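Local coordinates for protein oligogalacturonate lyase (Yersinia enterocolitica subsp. enterocolitica, PDB 3PE7) that probably breaks down short pectin fragments, the oligogalacturonates, by beta-elimination in the cytoplasm, using a seven-bladed beta-propeller that carries a manganese site, at residues Pro29-Arg35 and His372-Leu377; Glu143-Trp149 and Phe161-Cys167; Ser201-His207 and Arg217-Glu223. One frame throughout, in Å; residues are numbered along the deposited sequence.

How the interactions relate
The three contacts lie in different parts of the seven-bladed propeller. Interaction 1 joins segments near the two ends of the chain, 337 residues apart, so both others nest inside its loop; it is partly buried and crosses between two sheets through backbone bonds, a lysine and proline packing. Interactions 2 and 3 are buried and local, in adjoining blades, with centres about 19 Å apart. Interaction 2 joins a strand's end to the loop leading to the next strand of its sheet, through an aspartate and aromatic edges, whereas interaction 3 is a regular hairpin ladder with stacked rings in one sheet. Interactions 1 and 3 occupy opposite sides of the chain's centre, their centres about 35 Å apart.

Interaction 1: residues Pro29-Arg35 and His372-Leu377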
# COMPACT_ATOMS: atom_id res chain seq x y z
N PRO A 29 -14.99 15.43 -6.97
CA PRO A 29 -14.54 15.76 -5.62
C PRO A 29 -15.67 16.16 -4.67
O PRO A 29 -15.39 16.64 -3.57
CB PRO A 29 -13.55 16.91 -5.85
CG PRO A 29 -14.00 17.55 -7.12
CD PRO A 29 -14.48 16.40 -7.97
N ASP A 30 -16.92 15.96 -5.08
CA ASP A 30 -18.02 16.04 -4.12
C ASP A 30 -18.37 14.66 -3.57
O ASP A 30 -19.30 14.53 -2.76
CB ASP A 30 -19.27 16.70 -4.73
CG ASP A 30 -19.94 15.83 -5.77
OD1 ASP A 30 -19.24 15.27 -6.65
OD2 ASP A 30 -21.17 15.67 -5.68
N VAL A 31 -17.64 13.62 -3.99
CA VAL A 31 -17.78 12.27 -3.42
C VAL A 31 -16.38 11.78 -3.01
O VAL A 31 -15.46 11.83 -3.82
CB VAL A 31 -18.40 11.28 -4.44
CG1 VAL A 31 -18.50 9.85 -3.84
CG2 VAL A 31 -19.74 11.83 -4.90
N THR A 32 -16.24 11.30 -1.78
CA THR A 32 -14.94 10.77 -1.35
C THR A 32 -14.59 9.50 -2.12
O THR A 32 -15.32 8.51 -2.06
CB THR A 32 -14.93 10.50 0.18
OG1 THR A 32 -15.06 11.76 0.84
CG2 THR A 32 -13.64 9.79 0.62
N CYS A 33 -13.49 9.56 -2.87
CA CYS A 33 -12.95 8.40 -3.58
C CYS A 33 -11.45 8.35 -3.33
O CYS A 33 -10.78 9.39 -3.21
CB CYS A 33 -13.19 8.51 -5.09
SG CYS A 33 -14.95 8.57 -5.55
N HIS A 34 -10.89 7.16 -3.24
CA HIS A 34 -9.46 7.06 -2.99
C HIS A 34 -8.89 5.82 -3.62
O HIS A 34 -9.59 4.83 -3.84
CB HIS A 34 -9.18 7.02 -1.47
CG HIS A 34 -9.70 5.78 -0.82
ND1 HIS A 34 -8.97 4.61 -0.76
CD2 HIS A 34 -10.91 5.51 -0.29
CE1 HIS A 34 -9.70 3.68 -0.16
NE2 HIS A 34 -10.89 4.20 0.13
N ARG A 35 -7.59 5.87 -3.92
CA ARG A 35 -6.92 4.68 -4.43
C ARG A 35 -6.59 3.70 -3.30
O ARG A 35 -6.64 4.07 -2.13
CB ARG A 35 -5.65 5.12 -5.17
CG ARG A 35 -4.58 5.51 -4.19
CD ARG A 35 -3.70 4.26 -4.03
NE ARG A 35 -2.73 4.43 -5.04
CZ ARG A 35 -2.06 3.54 -5.76
NH1 ARG A 35 -2.19 2.20 -5.68
NH2 ARG A 35 -1.24 4.08 -6.63
N HIS A 372 -9.20 19.38 -4.38
CA HIS A 372 -10.39 20.01 -4.96
C HIS A 372 -11.67 19.82 -4.16
O HIS A 372 -12.77 20.13 -4.65
CB HIS A 372 -10.56 19.53 -6.41
CG HIS A 372 -9.38 19.83 -7.27
ND1 HIS A 372 -8.79 18.88 -8.09
CD2 HIS A 372 -8.65 20.96 -7.42
CE1 HIS A 372 -7.76 19.42 -8.71
NE2 HIS A 372 -7.65 20.68 -8.32
N GLY A 373 -11.53 19.31 -2.93
CA GLY A 373 -12.68 19.16 -2.04
C GLY A 373 -12.54 17.90 -1.20
O GLY A 373 -11.85 17.90 -0.19
N LYS A 374 -13.18 16.83 -1.64
CA LYS A 374 -13.02 15.55 -0.96
C LYS A 374 -11.90 14.79 -1.67
O LYS A 374 -11.51 15.17 -2.78
CB LYS A 374 -14.34 14.79 -0.98
CG LYS A 374 -15.46 15.50 -0.20
CD LYS A 374 -16.77 14.81 -0.43
CE LYS A 374 -17.90 15.47 0.33
NZ LYS A 374 -19.17 14.78 -0.02
N PRO A 375 -11.41 13.71 -1.05
CA PRO A 375 -10.45 12.83 -1.73
C PRO A 375 -10.92 12.41 -3.14
O PRO A 375 -12.09 12.07 -3.34
CB PRO A 375 -10.39 11.61 -0.82
CG PRO A 375 -10.65 12.20 0.56
CD PRO A 375 -11.71 13.24 0.32
N ALA A 376 -10.00 12.46 -4.09
CA ALA A 376 -10.27 12.06 -5.47
C ALA A 376 -9.03 11.38 -6.04
O ALA A 376 -7.94 11.48 -5.47
CB ALA A 376 -10.67 13.31 -6.34
N LEU A 377 -9.21 10.69 -7.16
CA LEU A 377 -8.11 10.02 -7.86
C LEU A 377 -7.59 10.87 -9.01
O LEU A 377 -8.36 11.49 -9.75
CB LEU A 377 -8.55 8.64 -8.38
CG LEU A 377 -8.55 7.53 -7.31
CD1 LEU A 377 -9.81 7.59 -6.45
CD2 LEU A 377 -8.39 6.17 -7.95
O HOH W 1 -18.70 11.48 0.26
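The side chain of Lys-374 lies across the Pro-29 to Asp-30 turn, its methylenes overlapping the backbone, with CD 3.5 Å from Asp-30 C. Extended beyond CG, the chain carries NZ to Asp-30 O, 2.8 Å away, which it approaches from above the carbonyl plane, 53° out of it. A long flexible lysine suits this exposed position: the methylenes cover the turn while the ammonium reaches a backbone carbonyl. A water accepts from Thr-32 N and, weakly, from the same NZ.

The lysine's own backbone N also grips the turn, donating to Pro-29 O at 2.9 Å in the carbonyl plane, on a lone pair. Just before it, Gly-373 adopts a positive phi of 144°, and lacking a CB it lets Pro-29 O come close to the chain. The Pro-29 ring meets the base of His-372, CB to CB 4.0 Å, while the imidazole leads away.

Deeper in, two compact residues suit the tight space: the Pro-375 ring faces Thr-32, its CG 3.8 Å from Thr-32 CG2, and the methyl is put there because it stands anti to the backbone N. Cys-33 N then donates to Pro-375 O at 2.9 Å in a nearly straight bond (173°). Leu-377 spreads its two methyls along the other segment, CD1 3.4 Å from His-34 N and CD2 against Arg-35 CB, filling the buried end.

Strands 33-34 and 376-381 belong to neighbouring sheets, and the second of these sheets combines strands from the N- and C-terminal parts of the chain, the ring closure familiar in beta-propellers. Phe-52 of strand 49-54 covers Cys-33 and Leu-377, while Thr-368 of strand 364-369 packs on Pro-375. Arg-35 leads on toward Ser-357 and lies near manganese ligand His-355.

Interaction 2: residues Glu143-Trp149 and Phe161-Cys167; sequences EIRREDW and FYFTKPC
Where strand 138-145 ends, Arg-145 N donates to Cys-167 O at 3.0 Å, nearly along the C=O axis, and Asp-148 then turns back so that its side chain meets the same residue. Its OD2 accepts from Cys-167 N at 2.8 Å, on the anti side and 24° out of the carboxylate plane. A short acidic side chain suits this place because it reaches a backbone N-H directly; a water that donates to OD2 also bridges, more loosely, to Lys-165 O.

Phe-161 packs against the same turn. Its ring edge points at Asp-148 O, CE1 being 3.1 Å away and in the ring plane, so the weakly positive ring hydrogens face a carbonyl. Asp-148 O also takes a water bond, and that water reaches Thr-164 OG1. Ile-144 CD1 touches another part of the same edge, 4.0 Å from CE2. Trp-149 presents its edge to the Phe-161 face in an offset T-shaped pair, centroids 5.6 Å apart and planes at 82°. The CG of Trp-149 lies anti to its backbone N (chi1 176°), which swings the indole back toward that ring. Pro-166 CB packs beside Ile-144 CG2, while the Arg-145 guanidinium passes obliquely by Cys-167 SG, NH2 being 3.7 Å away.

The contact closes the connection holding helix 155-161 between adjacent strands 138-145 and 168-174; strand 124-132 flanks it through Tyr-127 and Val-125.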
# COMPACT_ATOMS: atom_id res chain seq x y z
N GLU A 143 -2.50 -11.58 12.90
CA GLU A 143 -3.63 -11.62 13.84
C GLU A 143 -3.12 -11.34 15.24
O GLU A 143 -2.04 -11.80 15.63
CB GLU A 143 -4.32 -12.99 13.80
CG GLU A 143 -5.01 -13.27 12.46
CD GLU A 143 -5.57 -14.67 12.35
OE1 GLU A 143 -5.44 -15.45 13.33
OE2 GLU A 143 -6.15 -14.96 11.29
N ILE A 144 -3.88 -10.55 16.00
CA ILE A 144 -3.49 -10.16 17.35
C ILE A 144 -4.51 -10.73 18.32
O ILE A 144 -5.70 -10.74 18.03
CB ILE A 144 -3.43 -8.61 17.49
CG1 ILE A 144 -2.44 -8.03 16.45
CG2 ILE A 144 -3.08 -8.20 18.94
CD1 ILE A 144 -2.12 -6.52 16.57
N ARG A 145 -4.04 -11.26 19.45
CA ARG A 145 -4.96 -11.86 20.40
C ARG A 145 -5.96 -10.79 20.85
O ARG A 145 -5.56 -9.67 21.14
CB ARG A 145 -4.21 -12.45 21.60
CG ARG A 145 -5.07 -13.41 22.40
CD ARG A 145 -4.36 -13.95 23.63
NE ARG A 145 -3.19 -14.77 23.30
CZ ARG A 145 -3.24 -16.01 22.81
NH1 ARG A 145 -4.41 -16.61 22.57
NH2 ARG A 145 -2.11 -16.67 22.55
N ARG A 146 -7.24 -11.14 20.87
CA ARG A 146 -8.29 -10.17 21.20
C ARG A 146 -8.03 -9.46 22.54
O ARG A 146 -8.23 -8.25 22.66
CB ARG A 146 -9.68 -10.83 21.24
CG ARG A 146 -10.80 -9.83 21.58
CD ARG A 146 -12.17 -10.47 21.56
NE ARG A 146 -12.51 -10.95 20.22
CZ ARG A 146 -12.89 -10.17 19.21
NH1 ARG A 146 -12.97 -8.86 19.35
NH2 ARG A 146 -13.17 -10.73 18.04
N GLU A 147 -7.60 -10.23 23.54
CA GLU A 147 -7.25 -9.71 24.87
C GLU A 147 -6.24 -8.58 24.81
O GLU A 147 -6.24 -7.68 25.66
CB GLU A 147 -6.64 -10.83 25.71
CG GLU A 147 -7.43 -11.28 26.90
CD GLU A 147 -6.51 -11.92 27.93
OE1 GLU A 147 -6.62 -11.58 29.14
OE2 GLU A 147 -5.65 -12.74 27.52
N ASP A 148 -5.36 -8.65 23.81
CA ASP A 148 -4.27 -7.70 23.65
C ASP A 148 -4.59 -6.59 22.65
O ASP A 148 -3.85 -5.62 22.56
CB ASP A 148 -3.01 -8.42 23.16
CG ASP A 148 -2.42 -9.34 24.20
OD1 ASP A 148 -2.82 -9.23 25.39
OD2 ASP A 148 -1.54 -10.16 23.84
N TRP A 149 -5.69 -6.74 21.92
CA TRP A 149 -6.04 -5.77 20.89
C TRP A 149 -6.83 -4.60 21.46
O TRP A 149 -7.69 -4.78 22.32
CB TRP A 149 -6.85 -6.42 19.77
CG TRP A 149 -7.32 -5.41 18.74
CD1 TRP A 149 -8.62 -5.02 18.49
CD2 TRP A 149 -6.50 -4.64 17.86
NE1 TRP A 149 -8.64 -4.08 17.49
CE2 TRP A 149 -7.36 -3.83 17.08
CE3 TRP A 149 -5.11 -4.55 17.66
CZ2 TRP A 149 -6.88 -2.93 16.12
CZ3 TRP A 149 -4.63 -3.66 16.69
CH2 TRP A 149 -5.52 -2.86 15.94
N PHE A 161 0.53 1.47 22.20
CA PHE A 161 0.26 0.05 21.94
C PHE A 161 1.55 -0.77 21.89
O PHE A 161 1.59 -1.92 22.35
CB PHE A 161 -0.49 -0.09 20.62
CG PHE A 161 -1.00 -1.47 20.37
CD1 PHE A 161 -1.92 -2.06 21.23
CD2 PHE A 161 -0.56 -2.19 19.26
CE1 PHE A 161 -2.39 -3.35 20.99
CE2 PHE A 161 -1.04 -3.48 19.01
CZ PHE A 161 -1.96 -4.06 19.88
N TYR A 162 2.60 -0.17 21.34
CA TYR A 162 3.90 -0.82 21.20
C TYR A 162 4.43 -1.37 22.54
O TYR A 162 4.96 -2.48 22.60
CB TYR A 162 4.91 0.17 20.60
CG TYR A 162 6.37 -0.23 20.74
CD1 TYR A 162 7.20 0.40 21.67
CD2 TYR A 162 6.91 -1.23 19.93
CE1 TYR A 162 8.54 0.04 21.80
CE2 TYR A 162 8.25 -1.61 20.06
CZ TYR A 162 9.06 -0.97 20.99
OH TYR A 162 10.39 -1.33 21.10
N PHE A 163 4.25 -0.60 23.61
CA PHE A 163 4.80 -0.96 24.92
C PHE A 163 4.04 -2.09 25.61
O PHE A 163 4.55 -2.67 26.59
CB PHE A 163 4.85 0.27 25.82
CG PHE A 163 5.66 1.40 25.25
CD1 PHE A 163 7.04 1.46 25.47
CD2 PHE A 163 5.06 2.40 24.49
CE1 PHE A 163 7.80 2.51 24.94
CE2 PHE A 163 5.82 3.46 23.95
CZ PHE A 163 7.18 3.51 24.18
N THR A 164 2.85 -2.42 25.12
CA THR A 164 2.03 -3.49 25.69
C THR A 164 2.49 -4.89 25.32
O THR A 164 2.00 -5.86 25.87
CB THR A 164 0.53 -3.35 25.33
OG1 THR A 164 0.36 -3.54 23.92
CG2 THR A 164 -0.03 -1.98 25.74
N LYS A 165 3.43 -4.99 24.37
CA LYS A 165 3.93 -6.29 23.90
C LYS A 165 2.81 -7.26 23.55
O LYS A 165 2.69 -8.35 24.14
CB LYS A 165 4.88 -6.93 24.94
CG LYS A 165 6.22 -6.24 25.05
CD LYS A 165 7.14 -6.98 26.01
CE LYS A 165 8.20 -6.06 26.57
NZ LYS A 165 9.36 -5.86 25.66
N PRO A 166 1.96 -6.87 22.58
CA PRO A 166 0.81 -7.70 22.22
C PRO A 166 1.25 -9.02 21.60
O PRO A 166 2.28 -9.07 20.92
CB PRO A 166 0.09 -6.86 21.16
CG PRO A 166 1.20 -6.00 20.55
CD PRO A 166 2.09 -5.68 21.72
N CYS A 167 0.46 -10.06 21.84
CA CYS A 167 0.67 -11.36 21.23
C CYS A 167 0.18 -11.33 19.78
O CYS A 167 -1.01 -11.20 19.52
CB CYS A 167 -0.05 -12.45 22.00
SG CYS A 167 0.15 -14.10 21.26
O HOH W 2 -1.84 -5.15 24.19
O HOH W 3 0.65 -10.52 25.52

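Interaction 3: residues Ser201-His207 and Arg217-Glu223; sequences STVAFCH and RMWLINE
His-207 and Trp-219 form the tightly packed end of this hairpin, the imidazole stacked face to face on the indole's five-membered ring, centroids 3.8 Å apart and planes at 22°. On the same side Trp-219 CB sits over the Phe-205 face in a CH-pi contact, 3.7 Å from the centroid. Phe-205 CG stands between the backbone N and carbonyl carbon (chi1 66°), turning the ring so that CE2 reaches Ile-221 CG2 at 3.8 Å. On the other side, small Ala-204 admits Leu-220 CD2 at 3.7 Å, and Cys-206 SG lies over the Arg-217 guanidinium.

The Ser-201 end is looser, with two waters and a long backbone bond, Glu-223 N to Ser-201 O at 3.1 Å. One water lies within bonding distance of Ser-201 O, Thr-202 OG1 and Asn-222 OD1, more than its two hydrogens can serve at once; another donates to Glu-223 OE2. Thr-202 OG1 also bonds Asp-199, Asn-222 ND2 Thr-226, and Glu-223 OE1 Tyr-195 and Lys-138. At the packed end one water bridges His-207 O and Arg-217 NE.

Between these ends, reciprocal backbone bonds pair Val-203 with Ile-221 and Phe-205 with Trp-219 in a regular, twisted antiparallel ladder. This chemistry implies that polar groups among the packed rings have partners: His-207 ND1 bonds Asp-215, Trp-219 NE1 bonds Ala-216 O, and Glu-243 and Glu-208 probably balance the charge of Arg-217.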
# COMPACT_ATOMS: atom_id res chain seq x y z
N SER A 201 9.33 -18.81 -0.49
CA SER A 201 10.15 -19.21 0.64
C SER A 201 10.58 -18.03 1.53
O SER A 201 11.07 -18.24 2.64
CB SER A 201 11.37 -20.01 0.16
OG SER A 201 10.99 -21.31 -0.32
N THR A 202 10.38 -16.79 1.05
CA THR A 202 10.82 -15.61 1.79
C THR A 202 9.64 -14.68 2.13
O THR A 202 8.92 -14.23 1.25
CB THR A 202 11.88 -14.82 1.00
OG1 THR A 202 13.00 -15.68 0.72
CG2 THR A 202 12.41 -13.64 1.81
N VAL A 203 9.48 -14.40 3.42
CA VAL A 203 8.48 -13.43 3.88
C VAL A 203 9.16 -12.31 4.66
O VAL A 203 9.92 -12.57 5.62
CB VAL A 203 7.39 -14.12 4.77
CG1 VAL A 203 6.33 -13.11 5.25
CG2 VAL A 203 6.73 -15.29 4.02
N ALA A 204 8.92 -11.06 4.24
CA ALA A 204 9.41 -9.92 4.99
C ALA A 204 8.30 -9.51 5.94
O ALA A 204 7.13 -9.72 5.64
CB ALA A 204 9.77 -8.75 4.05
N PHE A 205 8.68 -8.95 7.08
CA PHE A 205 7.71 -8.39 8.05
C PHE A 205 8.43 -7.41 8.93
O PHE A 205 9.66 -7.31 8.90
CB PHE A 205 7.04 -9.49 8.90
CG PHE A 205 7.99 -10.21 9.84
CD1 PHE A 205 8.03 -9.88 11.19
CD2 PHE A 205 8.83 -11.23 9.37
CE1 PHE A 205 8.91 -10.53 12.05
CE2 PHE A 205 9.70 -11.88 10.24
CZ PHE A 205 9.74 -11.53 11.57
N CYS A 206 7.69 -6.64 9.72
CA CYS A 206 8.32 -5.62 10.57
C CYS A 206 8.02 -5.79 12.05
O CYS A 206 7.06 -6.45 12.46
CB CYS A 206 7.93 -4.20 10.12
SG CYS A 206 6.20 -3.70 10.47
N HIS A 207 8.87 -5.15 12.85
CA HIS A 207 8.54 -4.86 14.24
C HIS A 207 7.93 -3.47 14.21
O HIS A 207 8.64 -2.48 13.95
CB HIS A 207 9.78 -4.91 15.12
CG HIS A 207 10.29 -6.30 15.36
ND1 HIS A 207 11.36 -6.56 16.18
CD2 HIS A 207 9.88 -7.50 14.88
CE1 HIS A 207 11.59 -7.86 16.21
NE2 HIS A 207 10.72 -8.45 15.41
N ARG A 217 13.67 -2.57 12.56
CA ARG A 217 12.43 -2.46 11.82
C ARG A 217 12.17 -3.72 11.00
O ARG A 217 11.12 -4.32 11.12
CB ARG A 217 12.51 -1.26 10.89
CG ARG A 217 11.27 -0.45 10.85
CD ARG A 217 10.18 -0.98 9.98
NE ARG A 217 8.95 -0.61 10.63
CZ ARG A 217 7.76 -0.45 10.05
NH1 ARG A 217 7.58 -0.63 8.75
NH2 ARG A 217 6.74 -0.10 10.81
N MET A 218 13.14 -4.11 10.18
CA MET A 218 12.88 -5.02 9.06
C MET A 218 13.45 -6.41 9.31
O MET A 218 14.61 -6.57 9.69
CB MET A 218 13.48 -4.46 7.76
CG MET A 218 12.91 -3.13 7.29
SD MET A 218 13.99 -2.37 6.04
CE MET A 218 13.62 -3.32 4.61
N TRP A 219 12.60 -7.41 9.06
CA TRP A 219 12.94 -8.82 9.27
C TRP A 219 12.54 -9.67 8.08
O TRP A 219 11.66 -9.30 7.29
CB TRP A 219 12.21 -9.34 10.52
CG TRP A 219 12.68 -8.62 11.75
CD1 TRP A 219 12.33 -7.36 12.15
CD2 TRP A 219 13.63 -9.10 12.72
NE1 TRP A 219 12.98 -7.03 13.30
CE2 TRP A 219 13.78 -8.08 13.68
CE3 TRP A 219 14.35 -10.30 12.88
CZ2 TRP A 219 14.64 -8.20 14.79
CZ3 TRP A 219 15.21 -10.43 13.99
CH2 TRP A 219 15.33 -9.38 14.93
N LEU A 220 13.24 -10.78 7.91
CA LEU A 220 12.84 -11.80 6.97
C LEU A 220 12.65 -13.10 7.74
O LEU A 220 13.28 -13.31 8.78
CB LEU A 220 13.91 -12.02 5.89
CG LEU A 220 14.31 -10.87 4.97
CD1 LEU A 220 15.41 -11.39 4.05
CD2 LEU A 220 13.10 -10.45 4.13
N ILE A 221 11.78 -13.95 7.23
CA ILE A 221 11.65 -15.31 7.77
C ILE A 221 11.31 -16.24 6.61
O ILE A 221 10.70 -15.82 5.62
CB ILE A 221 10.58 -15.38 8.91
CG1 ILE A 221 10.70 -16.67 9.73
CG2 ILE A 221 9.16 -15.16 8.36
CD1 ILE A 221 9.92 -16.61 11.05
N ASN A 222 11.71 -17.50 6.73
CA ASN A 222 11.28 -18.49 5.76
C ASN A 222 9.81 -18.80 5.95
O ASN A 222 9.28 -18.68 7.07
CB ASN A 222 12.10 -19.78 5.87
CG ASN A 222 13.56 -19.60 5.48
OD1 ASN A 222 13.96 -18.60 4.88
ND2 ASN A 222 14.36 -20.61 5.79
N GLU A 223 9.16 -19.23 4.87
CA GLU A 223 7.75 -19.57 4.89
C GLU A 223 7.41 -20.61 5.95
O GLU A 223 6.33 -20.58 6.53
CB GLU A 223 7.32 -20.08 3.52
CG GLU A 223 5.82 -20.06 3.29
CD GLU A 223 5.44 -20.67 1.98
OE1 GLU A 223 4.41 -20.26 1.42
OE2 GLU A 223 6.20 -21.55 1.50
O HOH W 4 13.96 -17.05 2.90
O HOH W 5 8.57 -22.73 1.36
O HOH W 6 8.52 0.31 13.38